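Local coordinates for adapter protein MecA 1 (Bacillus subtilis, PDB 3JTP), which recruits substrates such as the competence factor ComK and unfolded or aggregated proteins to the ClpC protease, its C-terminal domain being the part that interacts with ClpC, at residues A[8-13]-A[40-45]; A[21-26]-A[91-96]; A[35-40]-A[74-79]. The protein carries 3 engineered substitutions. All blocks are in the same frame, centred on the assembly; numbering follows the deposited sequence.

Contact 1 (A[8-13]-A[40-45])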
# COMPACT_ATOMS: atom_id res chain seq x y z
N GLN A 8 4.95 10.46 2.85
CA GLN A 8 4.32 9.21 3.29
C GLN A 8 2.80 9.19 3.13
O GLN A 8 2.13 10.23 3.16
CB GLN A 8 4.73 8.92 4.73
CG GLN A 8 6.14 8.33 4.83
CD GLN A 8 7.05 9.09 5.79
OE1 GLN A 8 8.24 9.25 5.52
NE2 GLN A 8 6.49 9.57 6.90
N PHE A 9 2.26 8.00 2.91
CA PHE A 9 0.82 7.83 2.76
C PHE A 9 0.36 6.53 3.38
O PHE A 9 1.05 5.51 3.32
CB PHE A 9 0.41 7.84 1.28
CG PHE A 9 0.49 9.18 0.64
CD1 PHE A 9 -0.63 10.00 0.60
CD2 PHE A 9 1.68 9.64 0.08
CE1 PHE A 9 -0.57 11.26 0.00
CE2 PHE A 9 1.75 10.89 -0.51
CZ PHE A 9 0.63 11.71 -0.55
N VAL A 10 -0.82 6.57 3.99
CA VAL A 10 -1.51 5.34 4.29
C VAL A 10 -2.72 5.27 3.39
O VAL A 10 -3.57 6.17 3.42
CB VAL A 10 -1.99 5.27 5.71
CG1 VAL A 10 -2.95 4.11 5.84
CG2 VAL A 10 -0.81 5.10 6.66
N LEU A 11 -2.81 4.20 2.61
CA LEU A 11 -3.91 4.02 1.66
C LEU A 11 -4.76 2.85 2.11
O LEU A 11 -4.24 1.82 2.56
CB LEU A 11 -3.36 3.75 0.26
CG LEU A 11 -2.31 4.76 -0.25
CD1 LEU A 11 -1.77 4.31 -1.59
CD2 LEU A 11 -2.88 6.17 -0.35
N ARG A 12 -6.08 2.98 2.02
CA ARG A 12 -6.94 1.90 2.45
C ARG A 12 -7.60 1.20 1.28
O ARG A 12 -8.07 1.86 0.33
CB ARG A 12 -8.00 2.38 3.43
CG ARG A 12 -9.11 3.20 2.82
CD ARG A 12 -10.25 3.37 3.83
NE ARG A 12 -11.31 4.24 3.32
CZ ARG A 12 -11.16 5.55 3.18
NH1 ARG A 12 -10.00 6.09 3.50
NH2 ARG A 12 -12.16 6.30 2.70
N PHE A 13 -7.63 -0.12 1.37
CA PHE A 13 -8.24 -0.95 0.33
C PHE A 13 -9.47 -1.64 0.87
O PHE A 13 -9.43 -2.22 1.94
CB PHE A 13 -7.24 -2.01 -0.16
CG PHE A 13 -6.04 -1.44 -0.85
CD1 PHE A 13 -5.89 -1.54 -2.23
CD2 PHE A 13 -5.03 -0.81 -0.12
CE1 PHE A 13 -4.78 -1.04 -2.86
CE2 PHE A 13 -3.91 -0.29 -0.76
CZ PHE A 13 -3.78 -0.40 -2.14
N ARG A 40 -10.54 -4.15 6.54
CA ARG A 40 -9.89 -3.54 5.39
C ARG A 40 -8.38 -3.73 5.38
O ARG A 40 -7.82 -4.24 6.35
CB ARG A 40 -10.30 -2.08 5.25
CG ARG A 40 -11.81 -1.94 5.18
CD ARG A 40 -12.26 -0.84 4.26
NE ARG A 40 -12.18 0.49 4.86
CZ ARG A 40 -13.17 1.05 5.55
NH1 ARG A 40 -14.31 0.38 5.73
NH2 ARG A 40 -13.03 2.27 6.06
N TYR A 41 -7.74 -3.39 4.27
CA TYR A 41 -6.28 -3.51 4.17
C TYR A 41 -5.70 -2.11 4.06
O TYR A 41 -6.32 -1.21 3.47
CB TYR A 41 -5.87 -4.40 2.98
CG TYR A 41 -6.26 -5.84 3.20
CD1 TYR A 41 -5.38 -6.73 3.81
CD2 TYR A 41 -7.53 -6.30 2.87
CE1 TYR A 41 -5.74 -8.04 4.06
CE2 TYR A 41 -7.91 -7.62 3.12
CZ TYR A 41 -7.01 -8.48 3.72
OH TYR A 41 -7.36 -9.80 3.96
N TYR A 42 -4.54 -1.91 4.65
CA TYR A 42 -3.91 -0.61 4.66
C TYR A 42 -2.48 -0.75 4.19
O TYR A 42 -1.74 -1.62 4.65
CB TYR A 42 -3.96 -0.01 6.07
CG TYR A 42 -5.36 0.31 6.51
CD1 TYR A 42 -5.86 1.60 6.43
CD2 TYR A 42 -6.21 -0.70 6.98
CE1 TYR A 42 -7.15 1.89 6.83
CE2 TYR A 42 -7.51 -0.41 7.37
CZ TYR A 42 -7.98 0.88 7.30
OH TYR A 42 -9.27 1.17 7.69
N LEU A 43 -2.10 0.08 3.23
CA LEU A 43 -0.77 0.01 2.68
C LEU A 43 -0.04 1.20 3.24
O LEU A 43 -0.34 2.33 2.87
CB LEU A 43 -0.80 0.16 1.16
CG LEU A 43 -0.02 -0.77 0.23
CD1 LEU A 43 0.47 -0.02 -1.02
CD2 LEU A 43 1.12 -1.44 0.93
N TYR A 44 0.93 0.99 4.10
CA TYR A 44 1.79 2.12 4.39
C TYR A 44 2.73 2.36 3.21
O TYR A 44 3.45 1.46 2.79
CB TYR A 44 2.57 1.92 5.67
CG TYR A 44 3.49 3.08 5.95
CD1 TYR A 44 2.98 4.35 6.23
CD2 TYR A 44 4.87 2.91 5.94
CE1 TYR A 44 3.82 5.41 6.48
CE2 TYR A 44 5.72 3.96 6.20
CZ TYR A 44 5.20 5.21 6.46
OH TYR A 44 6.07 6.23 6.70
N VAL A 45 2.72 3.56 2.65
CA VAL A 45 3.49 3.82 1.44
C VAL A 45 4.50 4.95 1.58
O VAL A 45 4.13 6.12 1.69
CB VAL A 45 2.58 4.16 0.27
CG1 VAL A 45 3.43 4.50 -0.96
CG2 VAL A 45 1.68 3.00 -0.02

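Contact 2 (A[21-26]-A[91-96])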
# COMPACT_ATOMS: atom_id res chain seq x y z
N SER A 21 -4.27 -6.60 -7.40
CA SER A 21 -4.34 -5.80 -8.63
C SER A 21 -3.30 -4.71 -8.66
O SER A 21 -2.59 -4.57 -9.65
CB SER A 21 -5.72 -5.15 -8.81
OG SER A 21 -6.69 -6.13 -9.12
N LEU A 22 -3.20 -3.92 -7.58
CA LEU A 22 -2.20 -2.85 -7.54
C LEU A 22 -0.81 -3.42 -7.70
O LEU A 22 0.02 -2.87 -8.42
CB LEU A 22 -2.28 -2.08 -6.23
CG LEU A 22 -1.96 -0.59 -6.29
CD1 LEU A 22 -1.45 -0.12 -4.92
CD2 LEU A 22 -0.98 -0.23 -7.37
N SER A 23 -0.54 -4.53 -7.01
CA SER A 23 0.80 -5.09 -7.04
C SER A 23 1.22 -5.54 -8.44
O SER A 23 2.40 -5.47 -8.79
CB SER A 23 0.93 -6.27 -6.07
OG SER A 23 0.44 -7.45 -6.67
N LYS A 24 0.28 -6.00 -9.25
CA LYS A 24 0.62 -6.51 -10.57
C LYS A 24 1.15 -5.37 -11.44
O LYS A 24 1.90 -5.60 -12.40
CB LYS A 24 -0.58 -7.17 -11.22
CG LYS A 24 -0.19 -8.13 -12.33
CD LYS A 24 -1.35 -8.45 -13.27
CE LYS A 24 -2.27 -9.53 -12.72
NZ LYS A 24 -2.79 -10.37 -13.87
N LEU A 25 0.77 -4.14 -11.09
CA LEU A 25 1.09 -2.97 -11.91
C LEU A 25 2.56 -2.53 -11.86
O LEU A 25 2.96 -1.59 -12.57
CB LEU A 25 0.15 -1.82 -11.57
CG LEU A 25 -1.01 -1.65 -12.55
CD1 LEU A 25 -1.10 -2.84 -13.50
CD2 LEU A 25 -2.33 -1.42 -11.85
N ASN A 26 3.36 -3.20 -11.05
CA ASN A 26 4.76 -2.81 -10.89
C ASN A 26 4.94 -1.35 -10.54
O ASN A 26 5.86 -0.70 -11.04
CB ASN A 26 5.54 -3.14 -12.15
CG ASN A 26 6.16 -4.50 -12.10
OD1 ASN A 26 6.51 -5.00 -11.02
ND2 ASN A 26 6.30 -5.13 -13.26
N THR A 91 6.09 -8.45 -2.68
CA THR A 91 5.84 -9.78 -2.15
C THR A 91 4.47 -10.28 -2.57
O THR A 91 4.32 -11.43 -2.96
CB THR A 91 6.00 -9.83 -0.61
OG1 THR A 91 7.35 -9.47 -0.27
CG2 THR A 91 5.71 -11.23 -0.07
N ILE A 92 3.47 -9.40 -2.50
CA ILE A 92 2.13 -9.77 -2.96
C ILE A 92 2.14 -10.13 -4.47
O ILE A 92 1.57 -11.14 -4.89
CB ILE A 92 1.11 -8.64 -2.69
CG1 ILE A 92 0.95 -8.39 -1.17
CG2 ILE A 92 -0.21 -8.98 -3.32
CD1 ILE A 92 0.40 -9.57 -0.43
N LYS A 93 2.78 -9.31 -5.29
CA LYS A 93 2.83 -9.61 -6.72
C LYS A 93 3.38 -11.02 -6.95
O LYS A 93 2.79 -11.82 -7.67
CB LYS A 93 3.66 -8.57 -7.47
CG LYS A 93 3.84 -8.87 -8.96
CD LYS A 93 4.84 -7.89 -9.56
CE LYS A 93 5.41 -8.38 -10.87
NZ LYS A 93 6.51 -7.48 -11.30
N LYS A 94 4.49 -11.33 -6.29
CA LYS A 94 5.15 -12.62 -6.46
C LYS A 94 4.29 -13.84 -6.14
O LYS A 94 4.26 -14.80 -6.90
CB LYS A 94 6.45 -12.66 -5.63
CG LYS A 94 7.34 -13.86 -5.95
CD LYS A 94 8.60 -13.84 -5.10
CE LYS A 94 9.67 -14.75 -5.68
NZ LYS A 94 10.56 -13.98 -6.59
N HIS A 95 3.60 -13.84 -5.00
CA HIS A 95 2.81 -15.00 -4.60
C HIS A 95 1.36 -14.94 -5.04
O HIS A 95 0.72 -15.99 -5.18
CB HIS A 95 2.84 -15.18 -3.08
CG HIS A 95 4.21 -15.39 -2.53
ND1 HIS A 95 5.00 -14.35 -2.11
CD2 HIS A 95 4.93 -16.52 -2.33
CE1 HIS A 95 6.16 -14.83 -1.68
NE2 HIS A 95 6.14 -16.14 -1.81
N PHE A 96 0.82 -13.75 -5.24
CA PHE A 96 -0.61 -13.63 -5.53
C PHE A 96 -0.96 -13.23 -6.97
O PHE A 96 -2.04 -13.55 -7.45
CB PHE A 96 -1.30 -12.67 -4.55
CG PHE A 96 -1.46 -13.23 -3.17
CD1 PHE A 96 -2.58 -13.98 -2.83
CD2 PHE A 96 -0.49 -12.99 -2.19
CE1 PHE A 96 -2.73 -14.50 -1.54
CE2 PHE A 96 -0.63 -13.52 -0.91
CZ PHE A 96 -1.75 -14.27 -0.58

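Contact 3 (A[35-40]-A[74-79])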
# COMPACT_ATOMS: atom_id res chain seq x y z
N TYR A 35 -0.88 -3.80 6.20
CA TYR A 35 -1.57 -4.21 7.42
C TYR A 35 -3.02 -4.58 7.09
O TYR A 35 -3.55 -4.15 6.06
CB TYR A 35 -1.62 -3.06 8.45
CG TYR A 35 -0.29 -2.57 8.98
CD1 TYR A 35 0.17 -2.92 10.25
CD2 TYR A 35 0.50 -1.72 8.22
CE1 TYR A 35 1.39 -2.45 10.73
CE2 TYR A 35 1.71 -1.26 8.68
CZ TYR A 35 2.15 -1.62 9.92
OH TYR A 35 3.36 -1.13 10.32
N SER A 36 -3.68 -5.34 7.97
CA SER A 36 -5.15 -5.38 7.97
C SER A 36 -5.67 -4.72 9.22
O SER A 36 -4.97 -4.65 10.23
CB SER A 36 -5.73 -6.80 7.88
OG SER A 36 -5.14 -7.69 8.81
N PHE A 37 -6.92 -4.26 9.16
CA PHE A 37 -7.54 -3.61 10.29
C PHE A 37 -9.04 -3.47 10.03
O PHE A 37 -9.46 -2.86 9.04
CB PHE A 37 -6.86 -2.25 10.55
CG PHE A 37 -7.43 -1.49 11.72
CD1 PHE A 37 -7.26 -1.95 13.02
CD2 PHE A 37 -8.13 -0.31 11.51
CE1 PHE A 37 -7.79 -1.24 14.11
CE2 PHE A 37 -8.66 0.41 12.60
CZ PHE A 37 -8.49 -0.06 13.89
N GLU A 38 -9.84 -4.06 10.90
CA GLU A 38 -11.29 -3.92 10.82
C GLU A 38 -11.82 -4.22 9.42
O GLU A 38 -12.59 -3.43 8.87
CB GLU A 38 -11.69 -2.48 11.18
CG GLU A 38 -11.49 -2.10 12.62
CD GLU A 38 -12.17 -3.07 13.57
OE1 GLU A 38 -13.30 -3.52 13.27
OE2 GLU A 38 -11.55 -3.37 14.62
N ASN A 39 -11.41 -5.34 8.84
CA ASN A 39 -12.01 -5.79 7.58
C ASN A 39 -11.42 -5.12 6.35
O ASN A 39 -11.75 -5.49 5.24
CB ASN A 39 -13.53 -5.57 7.57
CG ASN A 39 -14.19 -5.94 8.90
OD1 ASN A 39 -14.95 -5.15 9.48
ND2 ASN A 39 -13.89 -7.14 9.39
N ARG A 40 -10.54 -4.15 6.54
CA ARG A 40 -9.89 -3.54 5.39
C ARG A 40 -8.38 -3.73 5.38
O ARG A 40 -7.82 -4.24 6.35
CB ARG A 40 -10.30 -2.08 5.25
CG ARG A 40 -11.81 -1.94 5.18
CD ARG A 40 -12.26 -0.84 4.26
NE ARG A 40 -12.18 0.49 4.86
CZ ARG A 40 -13.17 1.05 5.55
NH1 ARG A 40 -14.31 0.38 5.73
NH2 ARG A 40 -13.03 2.27 6.06
N HIS A 74 0.39 4.44 13.74
CA HIS A 74 0.50 3.98 15.14
C HIS A 74 -0.74 3.22 15.59
O HIS A 74 -0.65 2.17 16.23
CB HIS A 74 0.80 5.15 16.09
CG HIS A 74 2.10 5.83 15.81
ND1 HIS A 74 2.18 7.15 15.42
CD2 HIS A 74 3.37 5.37 15.85
CE1 HIS A 74 3.45 7.47 15.23
NE2 HIS A 74 4.19 6.41 15.48
N ARG A 75 -1.90 3.77 15.25
CA ARG A 75 -3.15 3.03 15.32
C ARG A 75 -2.96 1.61 14.78
O ARG A 75 -3.15 0.62 15.50
CB ARG A 75 -4.18 3.75 14.47
CG ARG A 75 -5.51 3.04 14.35
CD ARG A 75 -6.24 3.07 15.66
NE ARG A 75 -6.46 4.43 16.14
CZ ARG A 75 -6.86 4.73 17.37
NH1 ARG A 75 -7.03 6.00 17.71
NH2 ARG A 75 -7.10 3.77 18.25
N LEU A 76 -2.58 1.51 13.50
CA LEU A 76 -2.37 0.22 12.84
C LEU A 76 -1.33 -0.63 13.56
O LEU A 76 -1.51 -1.84 13.71
CB LEU A 76 -1.93 0.43 11.39
CG LEU A 76 -2.96 0.97 10.39
CD1 LEU A 76 -2.27 1.50 9.15
CD2 LEU A 76 -3.92 -0.13 10.02
N GLU A 77 -0.23 -0.01 13.99
CA GLU A 77 0.87 -0.76 14.60
C GLU A 77 0.47 -1.51 15.87
O GLU A 77 1.05 -2.54 16.22
CB GLU A 77 2.06 0.15 14.92
CG GLU A 77 3.20 0.09 13.92
CD GLU A 77 4.34 1.04 14.29
OE1 GLU A 77 5.52 0.64 14.16
OE2 GLU A 77 4.05 2.18 14.72
N GLU A 78 -0.52 -0.99 16.58
CA GLU A 78 -0.83 -1.59 17.88
C GLU A 78 -2.14 -2.37 17.84
O GLU A 78 -2.33 -3.31 18.63
CB GLU A 78 -0.85 -0.51 18.96
CG GLU A 78 0.38 0.40 18.92
CD GLU A 78 1.69 -0.36 19.16
OE1 GLU A 78 1.64 -1.48 19.72
OE2 GLU A 78 2.76 0.17 18.79
N TYR A 79 -3.02 -2.01 16.91
CA TYR A 79 -4.32 -2.66 16.79
C TYR A 79 -4.57 -3.31 15.41
O TYR A 79 -5.68 -3.75 15.11
CB TYR A 79 -5.40 -1.65 17.10
CG TYR A 79 -5.28 -1.04 18.49
CD1 TYR A 79 -5.62 -1.77 19.62
CD2 TYR A 79 -4.84 0.27 18.66
CE1 TYR A 79 -5.53 -1.21 20.90
CE2 TYR A 79 -4.74 0.84 19.93
CZ TYR A 79 -5.08 0.09 21.05
OH TYR A 79 -4.99 0.64 22.31

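Contact 1 (A[8-13]-A[40-45])
Two neighbouring strands, 8-13 and 40-45, run through the middle of the antiparallel sheet of the C-terminal domain of MecA. Phe9 with Val45, Leu11 with Leu43 and Phe13 with Tyr41 are the hydrogen-bonded pairs, each closed by two backbone bonds. Leu43 N reaches Leu11 O at 2.8 Å with its N-H pointing almost straight at the oxygen (165°), in the carbonyl plane; the return bond, from Leu11 N to Leu43 O, is longer at 3.1 Å, and its donor stands above the plane of the Leu43 carbonyl. The pairs between them, Val10 with Tyr44 and Arg12 with Tyr42, are non-hydrogen-bonded, and their CA atoms lie closer together.

This alternation gives the sheet two different faces. On the one bearing Leu11, Phe13, Leu43 and Val45, apolar chains suit the helices laid against it: Leu11 and Val45 also touch Met62 of helix 54-65, and Phe13 meets helix 16-24. The ring of Phe13, its CG anti to the carbonyl carbon (chi1 -65°), brings its edge to Leu43, Phe13 CE2 lying 3.7 Å from Leu43 CB.

Val10, Arg12, Tyr42 and Tyr44 occupy the other face. Branched Val10 fits between two tyrosines, CG1 lying 3.9 Å from Tyr42 CD1 and CG2 in plane at the Tyr44 ring edge. Arg12 CB packs 3.5 Å from Tyr42 CE1, while the extended Arg12 chain runs alongside Arg40. Arg12 NE is 3.8 Å from Arg40 NH2, like charges that solvent around exposed Arg40 probably eases; Arg12 NH1 also makes a weak hydrogen bond to Glu68 O.

Contact 2 (A[21-26]-A[91-96])
Ser23 is the first residue along 21-26 to meet segment 91-96. Its OG, between the backbone N and the carbonyl carbon (chi1 82°), lies 3.2 Å from Lys93 CA and 3.7 Å from Ile92 CG2. The small side chain lets the two backbones come close, with the Ser23 and Lys93 CA atoms 5.0 Å apart, and its buried hydroxyl is satisfied within its own helix by a hydrogen bond with Ile20 O. Here the end of helix 16-24 packs against the C-terminal helix 88-96, Ile92 also touching Phe16 and Ile20. At Lys24 the contact is slight, Lys24 CA being 4.3 Å from Lys93 CG. Asn26 leaves the helical conformation with positive phi (53°), which asparagine tolerates better than most residues, and its amide end approaches Lys93. The lysine chain has CG anti to the backbone N (chi1 176°) and is extended beyond it; its length lets the methylenes pass the helix end, Lys93 CD 3.5 Å from Ser23 O, while the ammonium reaches the exposed amide. There Lys93 NZ makes a very short hydrogen bond of 2.5 Å to Asn26 OD1, on a lone pair in the amide plane.

Contact 3 (A[35-40]-A[74-79])
Strand 35-37 crosses helix 74-79 nearly at a right angle, 83° between their N-to-C directions with the axes 8.7 Å apart at closest, and then reverses through a type I' turn from Phe37 to Arg40. The turn is closed by paired backbone hydrogen bonds between Phe37 and Arg40, and its middle residues, Glu38 and Asn39, both have positive phi; asparagine is well suited to such a position.

Tyr35 and Phe37, alternate residues of the strand, both project toward the helix, and Leu76 fits between them. The leucine serves both: its CB lies over one face of the Tyr35 ring in a CH-pi contact, 4.3 Å from the ring centroid and displaced toward the rim, while one methyl branch, Leu76 CD2, reaches 3.7 Å from Phe37 CB and also touches Tyr35 CB. Tyr35 holds CG anti to the carbonyl carbon (chi1 -63°), which carries its ring across the helix so that Tyr35 OH comes 3.8 Å from Glu77 CG. The amphipathic tyrosine thus keeps its ring on buried Leu76, and its OH rests near the CG methylene of exposed Glu77.

Phe37 takes a different rotamer, CG anti to the backbone N (chi1 -180°), and its ring runs beside Tyr79. Tyr79 O lies in the ring plane at the edge, 3.2 Å from Phe37 CD1, and Tyr79 CB packs 3.8 Å from Phe37 CE1. CG of Glu38 sits over the centre of one Phe37 face, its methylene shielding the ring at the domain surface.

Strand 31-37 lies between 40-46 and 81-84 in the sheet; helix 73-79 packs on the face where Tyr42 joins Phe37 and Leu76, and the chain then continues into strand 81-84, whose Leu82 touches Tyr35.

Overall arrangement
Contact 1 pairs two inner, neighbouring strands of the sheet, and its centre lies about 10 Å from that of contact 3 and about 15 Å from that of contact 2. Contacts 1 and 3 share Arg40 and join through the hairpin of strands 31-37 and 40-46, where Tyr42 packs against Leu76. Contact 2 touches contact 1 through Leu22 and Phe13. Contacts 2 and 3 do not meet, their centres being about 21 Å apart. Along the chain the segments come in the order 8-13, 21-26, 35-40, 40-45, 74-79, 91-96, so residues distant in sequence are tied into one compact domain, the part of MecA that interacts with ClpC.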